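Local coordinates for bacterial bifunctional deaminase-reductase C-terminal domain-containing protein (PDB 2P4G) that probably acts as an NADPH-dependent reductase of riboflavin biosynthesis, reducing 5-amino-6-(5-phosphoribosylamino)uracil, at residues T18-Y23 with Q68-W72; V140-Q144 with T173-A179. All coordinates share one frame; numbering follows the deposited sequence. Where two conformers were deposited one is given.

How the contacts relate
Both contacts belong to a dihydrofolate-reductase-like domain built on a central mixed sheet, as expected of the RibD C-terminal family. Contact 1 comes first along the chain and closes before contact 2 opens. It packs the short N-terminal helix 18-23 on the last part of helix 60-72, whose L69 and W72 reach the middle strands 35-43 and 190-195. Contact 2 lies near one edge of the sheet, where strand 139-143, next to the outermost strand 166-169, meets helix 175-184. The two centres are 27 Å apart, on opposite sides of the chain's centre. Contact 1 thus holds the N-terminal helix to helix 60-72, and contact 2 joins helix 175-184 to the sheet in a separate part of the domain.

Contact 1: residues T18-Y23 with Q68-W72; sequences TEQIVY and QLRGW. With EDO (1,2-ethanediol), chain G.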
loop_
_atom_site.group_PDB
_atom_site.type_symbol
_atom_site.label_atom_id
_atom_site.label_comp_id
_atom_site.label_asym_id
_atom_site.label_seq_id
_atom_site.Cartn_x
_atom_site.Cartn_y
_atom_site.Cartn_z
ATOM N N THR A 18 2.767 -11.086 18.951
ATOM C CA THR A 18 3.388 -11.566 17.743
ATOM C C THR A 18 3.184 -13.066 17.604
ATOM O O THR A 18 3.077 -13.584 16.501
ATOM C CB THR A 18 4.889 -11.226 17.701
ATOM O OG1 THR A 18 5.555 -11.776 18.839
ATOM C CG2 THR A 18 5.083 -9.741 17.693
ATOM N N GLU A 19 3.135 -13.761 18.725
ATOM C CA GLU A 19 2.882 -15.192 18.713
ATOM C C GLU A 19 1.474 -15.492 18.177
ATOM O O GLU A 19 1.257 -16.490 17.492
ATOM C CB GLU A 19 3.065 -15.777 20.120
ATOM C CG GLU A 19 3.185 -17.275 20.136
ATOM C CD GLU A 19 3.407 -17.829 21.529
ATOM O OE1 GLU A 19 2.508 -17.692 22.395
ATOM O OE2 GLU A 19 4.485 -18.423 21.751
ATOM N N GLN A 20 0.522 -14.619 18.473
ATOM C CA GLN A 20 -0.815 -14.776 17.925
ATOM C C GLN A 20 -0.795 -14.596 16.425
ATOM O O GLN A 20 -1.286 -15.435 15.687
ATOM C CB GLN A 20 -1.782 -13.790 18.573
ATOM C CG GLN A 20 -2.024 -14.087 20.057
ATOM C CD GLN A 20 -2.912 -13.054 20.710
ATOM O OE1 GLN A 20 -3.680 -12.358 20.026
ATOM N NE2 GLN A 20 -2.828 -12.946 22.035
ATOM N N ILE A 21 -0.201 -13.501 15.986
ATOM C CA ILE A 21 -0.138 -13.161 14.581
ATOM C C ILE A 21 0.402 -14.318 13.773
ATOM O O ILE A 21 -0.142 -14.632 12.729
ATOM C CB ILE A 21 0.753 -11.928 14.362
ATOM C CG1 ILE A 21 0.111 -10.706 15.016
ATOM C CG2 ILE A 21 0.943 -11.665 12.893
ATOM C CD1 ILE A 21 1.032 -9.524 15.201
ATOM N N VAL A 22 1.470 -14.947 14.266
ATOM C CA VAL A 22 2.135 -16.040 13.567
ATOM C C VAL A 22 1.411 -17.383 13.727
ATOM O O VAL A 22 1.305 -18.144 12.773
ATOM C CB VAL A 22 3.627 -16.189 14.001
ATOM C CG1 VAL A 22 4.241 -17.450 13.410
ATOM C CG2 VAL A 22 4.446 -14.971 13.582
ATOM N N TYR A 23 0.898 -17.679 14.918
ATOM C CA TYR A 23 0.441 -19.024 15.207
ATOM C C TYR A 23 -1.072 -19.186 15.379
ATOM O O TYR A 23 -1.588 -20.316 15.303
ATOM C CB TYR A 23 1.147 -19.540 16.473
ATOM C CG TYR A 23 2.631 -19.739 16.298
ATOM C CD1 TYR A 23 3.125 -20.871 15.662
ATOM C CD2 TYR A 23 3.550 -18.800 16.783
ATOM C CE1 TYR A 23 4.495 -21.067 15.508
ATOM C CE2 TYR A 23 4.916 -18.987 16.633
ATOM C CZ TYR A 23 5.386 -20.123 15.994
ATOM O OH TYR A 23 6.742 -20.327 15.840
ATOM N N GLN A 68 9.702 -13.826 15.351
ATOM C CA GLN A 68 8.640 -14.809 15.654
ATOM C C GLN A 68 8.414 -15.728 14.447
ATOM O O GLN A 68 8.325 -16.942 14.596
ATOM C CB GLN A 68 7.331 -14.097 16.044
ATOM C CG GLN A 68 6.306 -14.980 16.687
ATOM C CD GLN A 68 6.619 -15.248 18.143
ATOM O OE1 GLN A 68 7.208 -16.272 18.491
ATOM N NE2 GLN A 68 6.254 -14.310 18.999
ATOM N N LEU A 69 8.358 -15.141 13.256
ATOM C CA LEU A 69 8.113 -15.907 12.019
ATOM C C LEU A 69 9.311 -16.775 11.662
ATOM O O LEU A 69 9.158 -17.913 11.224
ATOM C CB LEU A 69 7.729 -14.984 10.845
ATOM C CG LEU A 69 7.217 -15.705 9.573
ATOM C CD1 LEU A 69 5.963 -16.560 9.804
ATOM C CD2 LEU A 69 6.982 -14.734 8.436
ATOM N N ARG A 70 10.499 -16.255 11.918
ATOM C CA ARG A 70 11.712 -17.062 11.854
ATOM C C ARG A 70 11.701 -18.258 12.798
ATOM O O ARG A 70 12.222 -19.313 12.451
ATOM C CB ARG A 70 12.958 -16.201 12.112
ATOM C CG ARG A 70 13.328 -15.339 10.916
ATOM C CD ARG A 70 14.620 -14.563 11.139
ATOM N NE ARG A 70 15.090 -14.043 9.858
ATOM C CZ ARG A 70 16.355 -13.751 9.574
ATOM N NH1 ARG A 70 17.307 -13.886 10.484
ATOM N NH2 ARG A 70 16.664 -13.327 8.361
ATOM N N GLY A 71 11.103 -18.095 13.974
ATOM C CA GLY A 71 10.942 -19.184 14.910
ATOM C C GLY A 71 9.969 -20.241 14.440
ATOM O O GLY A 71 10.040 -21.385 14.879
ATOM N N TRP A 72 9.043 -19.831 13.584
ATOM C CA TRP A 72 8.059 -20.710 12.934
ATOM C C TRP A 72 8.675 -21.469 11.762
ATOM O O TRP A 72 8.272 -22.586 11.485
ATOM C CB TRP A 72 6.876 -19.846 12.438
ATOM C CG TRP A 72 5.991 -20.452 11.400
ATOM C CD1 TRP A 72 4.822 -21.124 11.618
ATOM C CD2 TRP A 72 6.168 -20.404 9.976
ATOM N NE1 TRP A 72 4.267 -21.512 10.418
ATOM C CE2 TRP A 72 5.075 -21.080 9.396
ATOM C CE3 TRP A 72 7.147 -19.848 9.130
ATOM C CZ2 TRP A 72 4.936 -21.227 8.011
ATOM C CZ3 TRP A 72 7.020 -20.005 7.767
ATOM C CH2 TRP A 72 5.921 -20.691 7.217
HETATM C C1 EDO G . 20.704 -12.173 11.316
HETATM O O1 EDO G . 20.883 -11.135 12.285
HETATM C C2 EDO G . 19.913 -11.810 10.028
HETATM O O2 EDO G . 19.718 -12.958 9.101
HETATM O O HOH W 1 8.095 -18.335 16.606
#
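Q68 begins the contact between the N-terminal helix 18-23 and the last part of helix 60-72, a helix pair crossing at -43° in this dihydrofolate-reductase-like domain. Its side chain is a knob in a hole formed by T18, E19, V22 and Y23. The chain bends at chi2 (78°), which turns the amide back toward T18. Q68 NE2 then donates to T18 OG1 at 2.6 Å, with the hydroxyl close to the amide plane and an N-H...O angle of 146°. Nearer the backbone, Q68 CG packs on V22 CG2 at 3.6 Å. A water links the helices: it accepts from Y23 OH at 2.5 Å and donates to Q68 O and to Q68 OE1, the latter at 2.9 Å.

L69 adds an apolar touch, L69 CD1 to V22 CG1 at 4.1 Å. R70 points away from helix 18-23. It pairs with E194, and its NH1 and NH2 both donate to O2 of a 1,2-ethanediol. The backbone of G71 passes close to the Y23 hydroxyl.

W72 ends the segment. R37 makes a cation-pi contact with its indole, which turns an edge to the face of the Y23 ring, offset. W72 CB lies 3.7 Å from V22 CG1, and W72 CD1 lies 3.9 Å from Y23 CE1.

Contact 2: residues V140-Q144 with T173-A179; sequences VITQQ and TNPLKIA
Q143 extends from the end of strand 139-143 toward the loop before helix 175-184. Its CB points at that segment. CG stands anti to the backbone N (chi1 -168°) and the chain runs on extended, which carries the amide across to T173. Q143 CD comes within 3.9 Å of T173 O. On one branch, Q143 OE1 lies near P175 CD, at 4.4 Å. On the other, Q143 NE2 donates to T173 O at 2.9 Å, but the N-H...O angle of 127° makes this bond weak. The stronger partner of NE2 is P170 O. This carbonyl also bonds T173 OG1, and it joins the strand's glutamine to the loop between strand 166-169 and helix 175-184.

Helix 175-184 follows strand 166-169, leads to the parallel strand 190-195 and packs across strand 139-143, a beta-alpha-beta connection of the dihydrofolate-reductase-like domain. The local axes are 8.6 Å apart, and their directions differ by 142°. N174 is the N-cap of the helix, its OD1 accepting a weak capping bond from L176 N.

Two residues before Q143, I141 makes the apolar part of the contact. Its two branches meet different residues of the helix. I141 CG2 reaches P175 O in a van der Waals contact at 3.8 Å, and it also meets I178 CG2. I141 CG1 lies 4.0 Å from A179 CB. On the sheet, I141 also touches T113, L115 and I167 of the flanking strands, and A179 too rests on L115.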
loop_
_atom_site.group_PDB
_atom_site.type_symbol
_atom_site.label_atom_id
_atom_site.label_comp_id
_atom_site.label_asym_id
_atom_site.label_seq_id
_atom_site.Cartn_x
_atom_site.Cartn_y
_atom_site.Cartn_z
ATOM N N VAL A 140 23.100 -21.090 -0.873
ATOM C CA VAL A 140 23.071 -20.131 -1.968
ATOM C C VAL A 140 22.446 -20.787 -3.192
ATOM O O VAL A 140 22.817 -21.902 -3.561
ATOM C CB VAL A 140 24.465 -19.579 -2.292
ATOM C CG1 VAL A 140 24.403 -18.616 -3.530
ATOM C CG2 VAL A 140 25.007 -18.876 -1.066
ATOM N N ILE A 141 21.467 -20.102 -3.780
ATOM C CA ILE A 141 20.794 -20.575 -4.985
ATOM C C ILE A 141 21.060 -19.550 -6.104
ATOM O O ILE A 141 20.670 -18.396 -6.008
ATOM C CB ILE A 141 19.254 -20.735 -4.801
ATOM C CG1 ILE A 141 18.903 -21.574 -3.557
ATOM C CG2 ILE A 141 18.611 -21.295 -6.092
ATOM C CD1 ILE A 141 19.243 -23.013 -3.641
ATOM N N THR A 142 21.722 -20.002 -7.159
ATOM C CA THR A 142 22.060 -19.172 -8.287
ATOM C C THR A 142 21.653 -19.871 -9.596
ATOM O O THR A 142 20.938 -20.878 -9.590
ATOM C CB THR A 142 23.566 -18.837 -8.250
ATOM O OG1 THR A 142 23.881 -17.942 -9.319
ATOM C CG2 THR A 142 24.411 -20.086 -8.351
ATOM N N GLN A 143 22.103 -19.335 -10.717
ATOM C CA GLN A 143 21.737 -19.857 -12.018
ATOM C C GLN A 143 22.958 -19.820 -12.916
ATOM O O GLN A 143 23.760 -18.922 -12.805
ATOM C CB GLN A 143 20.620 -18.980 -12.579
ATOM C CG GLN A 143 19.915 -19.532 -13.784
ATOM C CD GLN A 143 18.492 -18.995 -13.943
ATOM O OE1 GLN A 143 18.148 -17.894 -13.480
ATOM N NE2 GLN A 143 17.655 -19.780 -14.612
ATOM N N GLN A 144 23.129 -20.797 -13.789
ATOM C CA GLN A 144 24.215 -20.727 -14.757
ATOM C C GLN A 144 23.924 -19.544 -15.652
ATOM O O GLN A 144 22.883 -19.528 -16.305
ATOM C CB GLN A 144 24.292 -21.992 -15.599
ATOM C CG GLN A 144 25.517 -22.064 -16.505
ATOM C CD GLN A 144 26.772 -22.516 -15.772
ATOM O OE1 GLN A 144 26.745 -23.468 -14.987
ATOM N NE2 GLN A 144 27.886 -21.838 -16.035
ATOM N N THR A 173 15.521 -22.674 -15.920
ATOM C CA THR A 173 14.683 -22.870 -14.732
ATOM C C THR A 173 14.348 -21.603 -13.929
ATOM O O THR A 173 14.926 -20.535 -14.134
ATOM C CB THR A 173 15.384 -23.845 -13.776
ATOM O OG1 THR A 173 16.686 -23.332 -13.464
ATOM C CG2 THR A 173 15.522 -25.224 -14.403
ATOM N N ASN A 174 13.405 -21.750 -13.003
ATOM C CA ASN A 174 13.022 -20.685 -12.087
ATOM C C ASN A 174 13.720 -20.903 -10.738
ATOM O O ASN A 174 13.516 -21.930 -10.107
ATOM C CB ASN A 174 11.500 -20.684 -11.904
ATOM C CG ASN A 174 10.995 -19.490 -11.110
ATOM O OD1 ASN A 174 11.660 -18.981 -10.202
ATOM N ND2 ASN A 174 9.798 -19.045 -11.443
ATOM N N PRO A 175 14.525 -19.930 -10.281
ATOM C CA PRO A 175 15.320 -20.104 -9.056
ATOM C C PRO A 175 14.504 -20.291 -7.772
ATOM O O PRO A 175 14.936 -21.018 -6.897
ATOM C CB PRO A 175 16.111 -18.795 -8.969
ATOM C CG PRO A 175 15.265 -17.805 -9.693
ATOM C CD PRO A 175 14.718 -18.586 -10.854
ATOM N N LEU A 176 13.357 -19.626 -7.651
ATOM C CA LEU A 176 12.442 -19.852 -6.521
ATOM C C LEU A 176 11.889 -21.274 -6.492
ATOM O O LEU A 176 11.845 -21.885 -5.436
ATOM C CB LEU A 176 11.266 -18.873 -6.524
ATOM C CG LEU A 176 11.383 -17.686 -5.582
ATOM C CD1 LEU A 176 10.152 -16.796 -5.703
ATOM C CD2 LEU A 176 11.570 -18.156 -4.136
ATOM N N LYS A 177 11.440 -21.776 -7.636
ATOM C CA LYS A 177 10.979 -23.161 -7.760
ATOM C C LYS A 177 12.092 -24.096 -7.310
ATOM O O LYS A 177 11.864 -25.068 -6.582
ATOM C CB LYS A 177 10.582 -23.450 -9.214
ATOM C CG LYS A 177 10.632 -24.916 -9.663
ATOM C CD LYS A 177 9.466 -25.746 -9.127
ATOM C CE LYS A 177 9.217 -26.970 -9.989
ATOM N NZ LYS A 177 8.029 -27.726 -9.521
ATOM N N ILE A 178 13.304 -23.788 -7.763
ATOM C CA ILE A 178 14.481 -24.574 -7.441
ATOM C C ILE A 178 14.754 -24.546 -5.935
ATOM O O ILE A 178 15.007 -25.580 -5.319
ATOM C CB ILE A 178 15.716 -24.046 -8.204
ATOM C CG1 ILE A 178 15.583 -24.353 -9.702
ATOM C CG2 ILE A 178 17.023 -24.658 -7.625
ATOM C CD1 ILE A 178 15.904 -25.763 -10.061
ATOM N N ALA A 179 14.711 -23.358 -5.349
ATOM C CA ALA A 179 14.952 -23.216 -3.924
ATOM C C ALA A 179 13.904 -24.009 -3.166
ATOM O O ALA A 179 14.227 -24.740 -2.241
ATOM C CB ALA A 179 14.897 -21.755 -3.514
#